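Local coordinates for N-acetylglucosamine-specific lectin (Saxidomus purpuratus, PDB 6A7T), which binds N-acetylglucosamine and N-acetylgalactosamine as a bivalve C-type lectin whose carbohydrate recognition does not depend on calcium, at residues Gly48-Lys53 with Asp143-Asn148; Ala54-Lys59 with Gly149-Glu154; Thr65-Lys70 with Pro108-Gly113; Gly91-Glu96 with Lys123-Tyr128; Lys118-Lys123 with Gln137-Val142. All coordinates share one frame; numbering follows the deposited sequence. Where two conformers were deposited one is given.

Contact 1 (Gly48-Lys53 with Asp143-Asn148); sequences GWEGSK and DCENTN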
# COMPACT_ATOMS: atom_id res chain seq x y z
N GLY B 48 -0.61 -26.02 11.89
CA GLY B 48 -0.11 -25.79 10.61
C GLY B 48 -0.51 -24.39 10.13
O GLY B 48 -1.35 -23.72 10.73
N TRP B 49 0.05 -24.00 9.00
CA TRP B 49 -0.25 -22.65 8.46
C TRP B 49 -1.75 -22.52 8.17
O TRP B 49 -2.37 -21.55 8.59
CB TRP B 49 0.64 -22.34 7.26
CG TRP B 49 0.47 -20.93 6.77
CD1 TRP B 49 1.24 -19.83 7.06
CD2 TRP B 49 -0.61 -20.45 5.94
NE1 TRP B 49 0.73 -18.72 6.45
CE2 TRP B 49 -0.40 -19.06 5.76
CE3 TRP B 49 -1.72 -21.06 5.36
CZ2 TRP B 49 -1.26 -18.29 4.98
CZ3 TRP B 49 -2.59 -20.30 4.61
CH2 TRP B 49 -2.34 -18.94 4.41
N GLU B 50 -2.34 -23.53 7.50
CA GLU B 50 -3.76 -23.49 7.20
C GLU B 50 -4.57 -23.46 8.49
O GLU B 50 -5.59 -22.73 8.60
CB GLU B 50 -4.18 -24.64 6.30
CG GLU B 50 -3.55 -24.58 4.93
CD GLU B 50 -4.05 -25.55 3.85
OE1 GLU B 50 -4.91 -26.41 4.16
OE2 GLU B 50 -3.55 -25.47 2.69
N GLY B 51 -4.15 -24.22 9.50
CA GLY B 51 -4.88 -24.23 10.74
C GLY B 51 -4.81 -22.88 11.44
O GLY B 51 -5.73 -22.49 12.21
N SER B 52 -3.67 -22.19 11.27
CA SER B 52 -3.42 -20.93 11.86
C SER B 52 -4.30 -19.87 11.17
O SER B 52 -4.90 -19.07 11.84
CB SER B 52 -1.97 -20.53 11.77
OG SER B 52 -1.12 -21.50 12.38
N LYS B 53 -4.39 -19.97 9.85
CA LYS B 53 -5.30 -19.07 9.08
C LYS B 53 -6.73 -19.20 9.61
O LYS B 53 -7.39 -18.19 9.96
CB LYS B 53 -5.24 -19.39 7.60
CG LYS B 53 -6.16 -18.51 6.74
CD LYS B 53 -6.01 -18.85 5.28
CE LYS B 53 -7.03 -18.12 4.42
NZ LYS B 53 -8.40 -18.50 4.83
N ASP B 143 5.54 -26.65 3.50
CA ASP B 143 4.47 -27.37 4.12
C ASP B 143 3.55 -26.41 4.88
O ASP B 143 3.84 -26.02 6.02
CB ASP B 143 5.01 -28.46 5.04
CG ASP B 143 3.96 -29.50 5.36
OD1 ASP B 143 2.75 -29.21 5.21
OD2 ASP B 143 4.35 -30.60 5.80
N CYS B 144 2.39 -26.17 4.28
CA CYS B 144 1.40 -25.25 4.75
C CYS B 144 0.33 -25.96 5.56
O CYS B 144 -0.60 -25.30 6.04
CB CYS B 144 0.77 -24.55 3.56
SG CYS B 144 1.94 -23.43 2.77
N GLU B 145 0.47 -27.29 5.75
CA GLU B 145 -0.50 -27.99 6.50
C GLU B 145 0.08 -28.65 7.76
O GLU B 145 -0.59 -28.64 8.83
CB GLU B 145 -1.22 -28.99 5.60
CG GLU B 145 -2.44 -29.53 6.29
CD GLU B 145 -3.32 -30.45 5.47
OE1 GLU B 145 -3.15 -30.49 4.21
OE2 GLU B 145 -4.17 -31.14 6.12
N ASN B 146 1.27 -29.25 7.66
CA ASN B 146 1.72 -30.23 8.66
C ASN B 146 2.92 -29.77 9.50
O ASN B 146 3.37 -30.50 10.41
CB ASN B 146 1.95 -31.58 8.00
CG ASN B 146 0.62 -32.27 7.87
OD1 ASN B 146 -0.13 -32.38 8.84
ND2 ASN B 146 0.28 -32.64 6.66
N THR B 147 3.44 -28.57 9.29
CA THR B 147 4.47 -28.07 10.13
C THR B 147 3.81 -27.21 11.20
O THR B 147 3.27 -26.12 10.91
CB THR B 147 5.53 -27.31 9.33
OG1 THR B 147 6.07 -28.23 8.38
CG2 THR B 147 6.58 -26.66 10.21
N ASN B 148 3.81 -27.71 12.43
CA ASN B 148 3.02 -27.10 13.46
C ASN B 148 3.83 -26.01 14.15
O ASN B 148 4.94 -26.25 14.52
CB ASN B 148 2.52 -28.12 14.48
CG ASN B 148 1.29 -28.83 13.97
OD1 ASN B 148 0.18 -28.61 14.47
ND2 ASN B 148 1.45 -29.71 13.02
O HOH W 1 2.32 -25.78 8.24
O HOH W 2 -2.87 -26.80 9.13

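Contact 2 (Ala54-Lys59 with Gly149-Glu154); sequences AFCESK and GPCICE. With CA (calcium ion), chain D.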
# COMPACT_ATOMS: atom_id res chain seq x y z
N ALA B 54 -7.20 -20.45 9.74
CA ALA B 54 -8.56 -20.68 10.31
C ALA B 54 -8.69 -20.18 11.74
O ALA B 54 -9.75 -19.69 12.12
CB ALA B 54 -8.90 -22.15 10.23
N PHE B 55 -7.67 -20.41 12.59
CA PHE B 55 -7.69 -19.95 13.95
C PHE B 55 -7.91 -18.43 13.99
O PHE B 55 -8.74 -17.94 14.76
CB PHE B 55 -6.41 -20.33 14.70
CG PHE B 55 -6.30 -19.74 16.07
CD1 PHE B 55 -7.12 -20.16 17.13
CD2 PHE B 55 -5.42 -18.68 16.32
CE1 PHE B 55 -7.02 -19.57 18.38
CE2 PHE B 55 -5.34 -18.09 17.56
CZ PHE B 55 -6.14 -18.53 18.60
N CYS B 56 -7.14 -17.68 13.19
CA CYS B 56 -7.27 -16.23 13.29
C CYS B 56 -8.69 -15.82 12.84
O CYS B 56 -9.31 -14.91 13.43
CB CYS B 56 -6.20 -15.56 12.44
SG CYS B 56 -4.55 -15.73 13.16
N GLU B 57 -9.19 -16.50 11.83
CA GLU B 57 -10.61 -16.24 11.37
C GLU B 57 -11.63 -16.49 12.49
O GLU B 57 -12.59 -15.72 12.66
CB GLU B 57 -10.91 -17.06 10.13
CG GLU B 57 -10.16 -16.59 8.89
CD GLU B 57 -10.09 -17.61 7.75
OE1 GLU B 57 -10.53 -18.76 7.95
OE2 GLU B 57 -9.53 -17.29 6.68
N SER B 58 -11.38 -17.51 13.34
CA SER B 58 -12.23 -17.86 14.49
C SER B 58 -12.29 -16.75 15.54
O SER B 58 -13.24 -16.70 16.35
CB SER B 58 -11.77 -19.18 15.09
OG SER B 58 -10.79 -18.97 16.08
N LYS B 59 -11.31 -15.82 15.53
CA LYS B 59 -11.24 -14.68 16.46
C LYS B 59 -11.64 -13.37 15.75
O LYS B 59 -11.36 -12.27 16.26
CB LYS B 59 -9.82 -14.59 17.02
CG LYS B 59 -9.32 -15.86 17.67
CD LYS B 59 -10.13 -16.27 18.88
CE LYS B 59 -9.39 -17.28 19.73
NZ LYS B 59 -9.26 -16.81 21.13
N GLY B 149 3.21 -24.84 14.32
CA GLY B 149 3.85 -23.77 15.03
C GLY B 149 2.86 -22.77 15.57
O GLY B 149 1.66 -22.90 15.35
N PRO B 150 3.35 -21.74 16.25
CA PRO B 150 2.54 -20.63 16.73
C PRO B 150 2.30 -19.67 15.55
O PRO B 150 2.82 -19.84 14.45
CB PRO B 150 3.43 -19.98 17.81
CG PRO B 150 4.81 -20.18 17.22
CD PRO B 150 4.76 -21.52 16.55
N CYS B 151 1.47 -18.66 15.82
CA CYS B 151 1.11 -17.72 14.75
C CYS B 151 0.83 -16.33 15.33
O CYS B 151 0.77 -16.15 16.57
CB CYS B 151 -0.08 -18.29 14.00
SG CYS B 151 -1.65 -18.30 14.91
N ILE B 152 0.71 -15.34 14.43
CA ILE B 152 0.33 -13.97 14.82
C ILE B 152 -0.97 -13.58 14.11
O ILE B 152 -1.04 -13.56 12.90
CB ILE B 152 1.45 -12.99 14.46
CG1 ILE B 152 2.79 -13.47 14.98
CG2 ILE B 152 1.07 -11.61 14.98
CD1 ILE B 152 3.99 -12.72 14.51
N CYS B 153 -2.00 -13.32 14.90
CA CYS B 153 -3.24 -12.78 14.38
C CYS B 153 -3.28 -11.25 14.56
O CYS B 153 -2.65 -10.68 15.42
CB CYS B 153 -4.48 -13.34 15.06
SG CYS B 153 -4.58 -15.15 15.08
N GLU B 154 -4.03 -10.62 13.67
CA GLU B 154 -4.15 -9.14 13.59
C GLU B 154 -5.62 -8.77 13.37
O GLU B 154 -6.26 -9.33 12.53
CB GLU B 154 -3.31 -8.58 12.44
CG GLU B 154 -3.31 -7.05 12.39
CD GLU B 154 -2.53 -6.40 11.26
OE1 GLU B 154 -2.13 -7.15 10.31
OE2 GLU B 154 -2.34 -5.16 11.29
CA CA D . -0.84 -4.85 9.41
O HOH W 3 -3.11 -4.94 8.29
O HOH W 4 -1.21 -2.56 9.99

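Contact 3 (Thr65-Lys70 with Pro108-Gly113); sequences TVECSK and PFTFIG. With CA (calcium ion), chain D.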
# COMPACT_ATOMS: atom_id res chain seq x y z
N THR B 65 -0.64 -9.12 8.50
CA THR B 65 -0.10 -8.59 7.26
C THR B 65 0.76 -7.39 7.66
O THR B 65 0.37 -6.64 8.56
CB THR B 65 -1.21 -8.25 6.25
OG1 THR B 65 -2.02 -7.19 6.75
CG2 THR B 65 -2.08 -9.44 5.91
N VAL B 66 1.93 -7.25 7.06
CA VAL B 66 2.91 -6.29 7.55
C VAL B 66 3.18 -5.23 6.47
O VAL B 66 3.87 -5.53 5.47
CB VAL B 66 4.20 -7.03 7.96
CG1 VAL B 66 5.27 -6.10 8.50
CG2 VAL B 66 3.92 -8.16 8.96
N GLU B 67 2.59 -4.04 6.66
CA GLU B 67 2.54 -3.03 5.60
C GLU B 67 3.72 -2.08 5.68
O GLU B 67 3.97 -1.38 4.71
CB GLU B 67 1.21 -2.28 5.64
CG GLU B 67 0.10 -3.12 5.11
CD GLU B 67 -0.52 -4.11 6.09
OE1 GLU B 67 -0.35 -3.89 7.32
OE2 GLU B 67 -1.32 -4.94 5.61
N CYS B 68 4.46 -2.06 6.79
CA CYS B 68 5.52 -1.08 6.94
C CYS B 68 6.60 -1.55 7.90
O CYS B 68 6.39 -2.50 8.72
CB CYS B 68 4.99 0.26 7.45
SG CYS B 68 4.24 0.15 9.10
N SER B 69 7.73 -0.85 7.84
CA SER B 69 8.89 -1.19 8.68
C SER B 69 8.63 -0.99 10.17
O SER B 69 9.11 -1.77 11.01
CB SER B 69 10.10 -0.45 8.18
OG SER B 69 10.02 0.92 8.56
N LYS B 70 7.77 -0.03 10.57
CA LYS B 70 7.47 0.16 11.94
C LYS B 70 6.72 -1.05 12.53
O LYS B 70 6.98 -1.43 13.66
CB LYS B 70 6.64 1.42 12.14
CG LYS B 70 7.46 2.71 11.97
CD LYS B 70 6.90 3.91 12.73
CE LYS B 70 5.41 4.14 12.62
NZ LYS B 70 5.08 4.94 11.42
N PRO B 108 -0.64 -6.95 -2.67
CA PRO B 108 0.80 -7.14 -2.83
C PRO B 108 1.62 -6.59 -1.66
O PRO B 108 1.20 -5.67 -0.97
CB PRO B 108 1.21 -6.28 -4.04
CG PRO B 108 -0.08 -5.98 -4.73
CD PRO B 108 -1.18 -6.05 -3.70
N PHE B 109 2.81 -7.13 -1.50
CA PHE B 109 3.70 -6.60 -0.51
C PHE B 109 3.98 -5.14 -0.85
O PHE B 109 4.10 -4.80 -2.06
CB PHE B 109 5.01 -7.36 -0.48
CG PHE B 109 4.96 -8.81 -0.04
CD1 PHE B 109 4.03 -9.25 0.88
CD2 PHE B 109 5.85 -9.72 -0.59
CE1 PHE B 109 4.01 -10.57 1.28
CE2 PHE B 109 5.82 -11.06 -0.21
CZ PHE B 109 4.90 -11.47 0.74
N THR B 110 4.10 -4.35 0.23
CA THR B 110 4.61 -3.00 0.21
C THR B 110 5.99 -3.02 0.82
O THR B 110 7.00 -3.03 0.14
CB THR B 110 3.60 -2.05 0.88
OG1 THR B 110 3.10 -2.55 2.13
CG2 THR B 110 2.38 -1.82 0.02
N PHE B 111 6.05 -3.07 2.16
CA PHE B 111 7.26 -3.37 2.87
C PHE B 111 7.70 -4.79 2.50
O PHE B 111 6.84 -5.63 2.33
CB PHE B 111 7.00 -3.28 4.38
CG PHE B 111 8.14 -3.80 5.23
CD1 PHE B 111 9.28 -3.06 5.43
CD2 PHE B 111 8.08 -5.07 5.81
CE1 PHE B 111 10.34 -3.56 6.18
CE2 PHE B 111 9.14 -5.57 6.53
CZ PHE B 111 10.26 -4.81 6.76
N ILE B 112 9.01 -4.98 2.26
CA ILE B 112 9.58 -6.26 1.92
C ILE B 112 10.44 -6.69 3.10
O ILE B 112 11.40 -6.03 3.46
CB ILE B 112 10.41 -6.20 0.62
CG1 ILE B 112 9.59 -5.60 -0.52
CG2 ILE B 112 10.96 -7.58 0.28
CD1 ILE B 112 8.51 -6.51 -1.07
N GLY B 113 10.05 -7.81 3.73
CA GLY B 113 10.66 -8.22 4.99
C GLY B 113 11.38 -9.56 4.93
O GLY B 113 11.66 -10.18 5.99
CA CA D . -0.84 -4.85 9.41
O HOH W 3 -3.11 -4.94 8.29
O HOH W 5 4.24 -5.65 2.76
O HOH W 4 -1.21 -2.56 9.99

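Contact 4 (Gly91-Glu96 with Lys123-Tyr128); sequences GARWNE and KGCLDY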
# COMPACT_ATOMS: atom_id res chain seq x y z
N GLY B 91 0.45 -13.92 7.56
CA GLY B 91 -0.65 -14.01 6.61
C GLY B 91 -0.24 -13.84 5.16
O GLY B 91 -0.89 -13.04 4.42
N ALA B 92 0.74 -14.59 4.70
CA ALA B 92 1.10 -14.55 3.31
C ALA B 92 1.38 -15.98 2.86
O ALA B 92 1.87 -16.78 3.68
CB ALA B 92 2.30 -13.67 3.10
N ARG B 93 0.98 -16.28 1.62
CA ARG B 93 1.34 -17.51 0.98
C ARG B 93 1.37 -17.30 -0.53
O ARG B 93 1.02 -16.25 -1.05
CB ARG B 93 0.48 -18.70 1.39
CG ARG B 93 -0.91 -18.80 0.78
CD ARG B 93 -1.56 -20.15 1.09
NE ARG B 93 -1.02 -21.37 0.49
CZ ARG B 93 -1.38 -22.61 0.87
NH1 ARG B 93 -2.36 -22.79 1.74
NH2 ARG B 93 -0.77 -23.67 0.37
N TRP B 94 1.94 -18.30 -1.20
CA TRP B 94 1.92 -18.40 -2.66
C TRP B 94 0.51 -18.53 -3.19
O TRP B 94 -0.27 -19.30 -2.67
CB TRP B 94 2.69 -19.65 -3.08
CG TRP B 94 2.74 -19.74 -4.57
CD1 TRP B 94 1.97 -20.49 -5.41
CD2 TRP B 94 3.63 -18.97 -5.39
NE1 TRP B 94 2.32 -20.21 -6.71
CE2 TRP B 94 3.35 -19.32 -6.73
CE3 TRP B 94 4.63 -18.05 -5.13
CZ2 TRP B 94 4.05 -18.75 -7.78
CZ3 TRP B 94 5.32 -17.48 -6.18
CH2 TRP B 94 5.04 -17.84 -7.49
N ASN B 95 0.22 -17.81 -4.26
CA ASN B 95 -1.08 -18.00 -4.96
C ASN B 95 -0.75 -18.20 -6.44
O ASN B 95 0.01 -17.42 -7.00
CB ASN B 95 -2.08 -16.88 -4.69
CG ASN B 95 -3.44 -17.16 -5.29
OD1 ASN B 95 -4.36 -17.66 -4.63
ND2 ASN B 95 -3.58 -16.87 -6.56
N GLU B 96 -1.27 -19.30 -6.99
CA GLU B 96 -0.89 -19.69 -8.35
C GLU B 96 -1.53 -18.71 -9.34
O GLU B 96 -0.85 -18.28 -10.26
CB GLU B 96 -1.28 -21.14 -8.65
CG GLU B 96 -0.67 -21.66 -9.95
CD GLU B 96 0.84 -21.70 -10.07
OE1 GLU B 96 1.53 -21.72 -9.03
OE2 GLU B 96 1.35 -21.71 -11.22
N LYS B 123 6.88 -22.04 -3.41
CA LYS B 123 5.44 -21.93 -3.47
C LYS B 123 4.81 -22.27 -2.11
O LYS B 123 3.75 -22.90 -2.01
CB LYS B 123 4.89 -22.83 -4.58
CG LYS B 123 5.43 -22.42 -5.94
CD LYS B 123 4.63 -22.91 -7.11
CE LYS B 123 5.12 -22.29 -8.41
NZ LYS B 123 4.16 -22.58 -9.52
N GLY B 124 5.41 -21.73 -1.07
CA GLY B 124 4.98 -22.09 0.24
C GLY B 124 4.19 -21.01 0.99
O GLY B 124 3.53 -20.15 0.41
N CYS B 125 4.30 -21.09 2.31
CA CYS B 125 3.63 -20.19 3.26
C CYS B 125 4.68 -19.45 4.09
O CYS B 125 5.73 -19.97 4.32
CB CYS B 125 2.67 -20.93 4.18
SG CYS B 125 1.24 -21.65 3.31
N LEU B 126 4.36 -18.23 4.51
CA LEU B 126 5.34 -17.39 5.19
C LEU B 126 5.21 -17.48 6.73
O LEU B 126 4.12 -17.63 7.30
CB LEU B 126 5.20 -15.92 4.76
CG LEU B 126 6.00 -15.54 3.52
CD1 LEU B 126 5.35 -16.17 2.30
CD2 LEU B 126 6.16 -14.02 3.38
N ASP B 127 6.36 -17.35 7.37
CA ASP B 127 6.56 -17.13 8.80
C ASP B 127 7.55 -16.01 9.03
O ASP B 127 8.20 -15.48 8.08
CB ASP B 127 7.08 -18.40 9.52
CG ASP B 127 8.39 -18.95 8.97
OD1 ASP B 127 9.22 -18.15 8.50
OD2 ASP B 127 8.63 -20.18 9.20
N TYR B 128 7.64 -15.53 10.27
CA TYR B 128 8.84 -14.88 10.77
C TYR B 128 9.73 -16.00 11.34
O TYR B 128 9.20 -16.92 11.98
CB TYR B 128 8.57 -13.88 11.91
CG TYR B 128 8.23 -12.51 11.42
CD1 TYR B 128 9.22 -11.57 11.25
CD2 TYR B 128 6.93 -12.14 11.20
CE1 TYR B 128 8.94 -10.30 10.76
CE2 TYR B 128 6.63 -10.89 10.71
CZ TYR B 128 7.63 -9.95 10.52
OH TYR B 128 7.34 -8.71 10.01

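Contact 5 (Lys118-Lys123 with Gln137-Val142); sequences KPDNNK and QWNDHV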
# COMPACT_ATOMS: atom_id res chain seq x y z
N LYS B 118 16.35 -15.16 1.26
CA LYS B 118 14.96 -15.60 1.06
C LYS B 118 14.27 -14.63 0.09
O LYS B 118 14.69 -13.48 0.00
CB LYS B 118 14.25 -15.67 2.41
CG LYS B 118 15.01 -16.43 3.49
CD LYS B 118 15.29 -17.86 3.11
CE LYS B 118 15.75 -18.71 4.27
NZ LYS B 118 15.89 -20.12 3.86
N PRO B 119 13.23 -15.10 -0.62
CA PRO B 119 12.65 -16.43 -0.50
C PRO B 119 13.36 -17.59 -1.23
O PRO B 119 14.07 -17.36 -2.20
CB PRO B 119 11.26 -16.27 -1.11
CG PRO B 119 11.48 -15.21 -2.16
CD PRO B 119 12.46 -14.26 -1.53
N ASP B 120 13.07 -18.83 -0.83
CA ASP B 120 13.51 -20.04 -1.58
C ASP B 120 12.66 -20.28 -2.84
O ASP B 120 13.07 -21.04 -3.73
CB ASP B 120 13.48 -21.24 -0.66
CG ASP B 120 14.60 -21.15 0.35
OD1 ASP B 120 15.78 -21.18 -0.11
OD2 ASP B 120 14.32 -21.02 1.55
N ASN B 121 11.46 -19.67 -2.90
CA ASN B 121 10.51 -19.81 -4.03
C ASN B 121 10.03 -21.25 -4.10
O ASN B 121 10.18 -21.95 -5.12
CB ASN B 121 11.10 -19.27 -5.34
CG ASN B 121 11.25 -17.77 -5.28
OD1 ASN B 121 12.31 -17.21 -5.54
ND2 ASN B 121 10.18 -17.10 -4.89
N ASN B 122 9.43 -21.70 -3.00
CA ASN B 122 9.03 -23.06 -2.84
C ASN B 122 7.50 -23.13 -2.93
O ASN B 122 6.89 -24.14 -2.58
CB ASN B 122 9.70 -23.62 -1.58
CG ASN B 122 9.35 -22.85 -0.31
OD1 ASN B 122 8.41 -22.04 -0.31
ND2 ASN B 122 10.01 -23.17 0.79
N LYS B 123 6.88 -22.04 -3.41
CA LYS B 123 5.44 -21.93 -3.47
C LYS B 123 4.81 -22.27 -2.11
O LYS B 123 3.75 -22.90 -2.01
CB LYS B 123 4.89 -22.83 -4.58
CG LYS B 123 5.43 -22.42 -5.94
CD LYS B 123 4.63 -22.91 -7.11
CE LYS B 123 5.12 -22.29 -8.41
NZ LYS B 123 4.16 -22.58 -9.52
N GLN B 137 13.05 -12.42 10.51
CA GLN B 137 12.63 -11.93 9.19
C GLN B 137 11.82 -13.01 8.48
O GLN B 137 11.70 -14.18 8.97
CB GLN B 137 13.87 -11.51 8.39
CG GLN B 137 14.57 -10.35 9.05
CD GLN B 137 15.94 -10.15 8.48
OE1 GLN B 137 16.86 -10.97 8.67
NE2 GLN B 137 16.08 -9.06 7.74
N TRP B 138 11.31 -12.70 7.28
CA TRP B 138 10.35 -13.63 6.65
C TRP B 138 11.09 -14.81 6.02
O TRP B 138 12.11 -14.61 5.38
CB TRP B 138 9.49 -13.00 5.56
CG TRP B 138 8.73 -11.80 5.99
CD1 TRP B 138 8.51 -11.32 7.25
CD2 TRP B 138 8.12 -10.86 5.07
NE1 TRP B 138 7.83 -10.12 7.18
CE2 TRP B 138 7.56 -9.83 5.86
CE3 TRP B 138 8.04 -10.80 3.67
CZ2 TRP B 138 6.89 -8.75 5.29
CZ3 TRP B 138 7.37 -9.72 3.12
CH2 TRP B 138 6.77 -8.74 3.92
N ASN B 139 10.45 -15.95 6.06
CA ASN B 139 10.82 -17.14 5.32
C ASN B 139 9.60 -17.79 4.69
O ASN B 139 8.48 -17.67 5.23
CB ASN B 139 11.53 -18.19 6.21
CG ASN B 139 12.08 -19.35 5.42
OD1 ASN B 139 12.56 -19.20 4.27
ND2 ASN B 139 12.06 -20.52 6.07
N ASP B 140 9.81 -18.54 3.59
CA ASP B 140 8.81 -19.31 2.96
C ASP B 140 9.03 -20.79 3.29
O ASP B 140 10.10 -21.32 3.12
CB ASP B 140 8.73 -19.13 1.44
CG ASP B 140 10.02 -19.26 0.65
OD1 ASP B 140 11.13 -19.14 1.24
OD2 ASP B 140 9.87 -19.42 -0.61
N HIS B 141 7.97 -21.45 3.69
CA HIS B 141 8.01 -22.88 4.07
C HIS B 141 7.05 -23.67 3.18
O HIS B 141 5.89 -23.33 3.07
CB HIS B 141 7.61 -23.01 5.53
CG HIS B 141 7.77 -24.39 6.06
ND1 HIS B 141 9.00 -24.95 6.22
CD2 HIS B 141 6.86 -25.30 6.47
CE1 HIS B 141 8.84 -26.18 6.70
NE2 HIS B 141 7.56 -26.41 6.88
N VAL B 142 7.49 -24.84 2.65
CA VAL B 142 6.74 -25.63 1.66
C VAL B 142 5.46 -26.18 2.26
O VAL B 142 4.43 -26.25 1.58
CB VAL B 142 7.58 -26.79 1.06
CG1 VAL B 142 8.02 -27.78 2.13
CG2 VAL B 142 6.81 -27.53 -0.03
O HOH W 6 12.90 -22.68 3.96
O HOH W 7 4.09 -25.69 -0.97

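Contact 1 (Gly48-Lys53 with Asp143-Asn148)
A single water ties W49 to the facing loop: it accepts from W49 N at 3.0 Å and donates to T147 O and to D143 O, the latter at 2.7 Å. Beside it, a direct bond runs from E50 N to C144 O at 2.9 Å, with the donor almost in line with the carbonyl (C=O...N angle 168°). A second water accepts from G51 N and donates to E145 O. The three N-H groups of the first turn thus each find a partner in the loop or through its waters, as suits the amino end of helix 49-58, where G48 is the N-cap and its carbonyl receives S52 N and S52 OG. In the C-type lectin domain this brings the helix start against the loop that precedes strand 149-155. With no side chain in the way, G48 CA makes CA-H...O contacts of 3.4 Å to both E145 O and T147 O. CG of W49 is anti to the backbone N (chi1 -174°); the side-chain end leads away from the loop, and NE1 donates to I90 O. The loop keeps its own shape through D143 OD1: E145 N closes an Asx turn and N146 N widens it to an Asx motif, both from the same face of the carboxylate. E50 OE1 lies 4.4 Å from E145 OE1, a probably repulsive pair; E50 OE2 is salt-bridged to R93.

Contact 2 (Ala54-Lys59 with Gly149-Glu154)
C56 and C153 point at each other from helix 54-58 and strand 149-154; the axes of these short segments approach to 8.6 Å and cross at 36°. Their sulfurs close a disulfide, C56 SG to C153 SG at 2.0 Å, with a chi3 of -81°, close to the relaxed right angle. F55 sits beside this bridge: its CD2 is 3.8 Å from C153 SG and 4.0 Å from C151 SG, and both sulfurs approach the ring obliquely. F55 points its CB toward the strand, and its CG is anti to the backbone N (chi1 173°). This helix-to-strand disulfide is a hallmark of the C-type lectin fold, tying its first helix to its last strand. Because strand residues alternate, C151 and C153 turn toward the helix, while I152 and E154 turn away from it. E154 is extended beyond CG and grips the calcium ion with both carboxylate oxygens, OE2 at 2.4 Å and OE1 at a longer 2.8 Å. S38 OG gives OE2 a hydrogen bond besides.

Contact 3 (Thr65-Lys70 with Pro108-Gly113)
E67, whose side chain binds the calcium ion seen in this lectin, has its main-chain carbonyl held by T110 from the loop before strand 125-131. T110 OG1 donates to E67 O at 3.0 Å, meeting the carbonyl at 114° and tilted 25° from its plane. A water donates to V66 O at 2.7 Å and accepts from T110 N, so the loop reaches E67 O directly and V66 O through water. F111, its CG anti to the backbone N (chi1 170°), lays its ring against the start of helix 69-80. C68 O stands over one face near the rim, S69 CB touches F111 CE1 at 3.7 Å, and the V66 and F111 side chains lie side by side. C68 is also disulfide-bonded to C23 of the partner chain. E67 divides its carboxylate: OE1 binds the calcium ion at 2.4 Å, beside T65 O at 2.3 Å, whereas OE2 accepts T65 OG1 at 2.6 Å. With E67 held at both ends, T65 probably keeps the carboxylate turned for one-oxygen coordination.

Contact 4 (Gly91-Glu96 with Lys123-Tyr128)
K123 and W94 meet at a carboxylate: E96 OE1 accepts K123 NZ at 2.8 Å, a salt bridge on its syn side, and W94 NE1 at 2.9 Å on its anti side. NE1 lies 32° out of the carboxylate plane, while OE1 is only 10° out of the indole plane; one oxygen takes both donors. Between these ends the lysine chain, extended beyond CG, lies over one face of the indole. Its CG is 3.8 Å from the centroid of the five-membered ring and 5° off the normal, a CH-pi contact over the face. Two backbone bonds join the strands. W94 N gives to G124 O at 2.9 Å, and L126 N gives to A92 O at 3.0 Å. They flank R93 and C125, an antiparallel non-hydrogen-bonded pair with CA atoms 4.2 Å apart. G124 N is satisfied by Y101 OH, and R93 NH1 by the carboxylate of E50. On the face turned from R93, A92 CB packs on L126 CD2 at 3.9 Å. In the antiparallel sheet, strand 125-131 runs between strand 87-95 and strand 134-141, with strand 100-103 beyond 87-95, and W49 of helix 49-58 rests on R93 and C125.

Contact 5 (Lys118-Lys123 with Gln137-Val142)
D120 and N121 grip the D140 carboxylate with backbone N-H groups: D120 N reaches OD1 of D140 at 2.9 Å, and N121 N reaches its OD2 at 2.8 Å, each on a syn lone pair. N122 N adds a weak bond to OD2. These donors would spread the negative charge of D140, whose chi1 of 50° turns CG to the loop. Among side-chain bonds, N122 ND2 donates to D140 O at 3.0 Å from above the carbonyl plane (63°). The ionic element is K118 NZ to D120 OD2 at 2.9 Å; the same lysine lays CE against N139 OD1 at 3.2 Å. A water links D120 OD2, N139 ND2 and D140 O. K118, cis-P119 and D120 match the EPN/QPD-type stretch of C-type lectins, and W138-N139-D140 their WND motif. K118 and N139 bind N-acetylated sugars in this protein, and D120, N139 and D140 a second calcium; neither is bound to this chain. The loop lies against strand 134-141, outermost in this chain's sheet and paired with strand 125-131.

Contacts 4 and 5 sit closest, with centres 7 Å apart; they share K123, and C125 O bonds H141 N at 2.8 Å across their neighbouring strands. Contact 1 joins both: the disulfide C144 SG to C125 SG reaches contact 4, and T147 OG1 lies 2.8 Å from NE2 of H141, an N-acetylgalactosamine-binding residue of contact 5. Contacts 1 and 2 share helix 49-58. The calcium ion unites contacts 2 and 3, though their centres are 19 Å apart; E154 OE1 also lies 3.1 Å from T65 N, a probable hydrogen bond. Contact 3 meets the sugar-site strand through G113 O and W138 N, 2.9 Å apart, and the W138 side chain comes within about 10 Å of that ion.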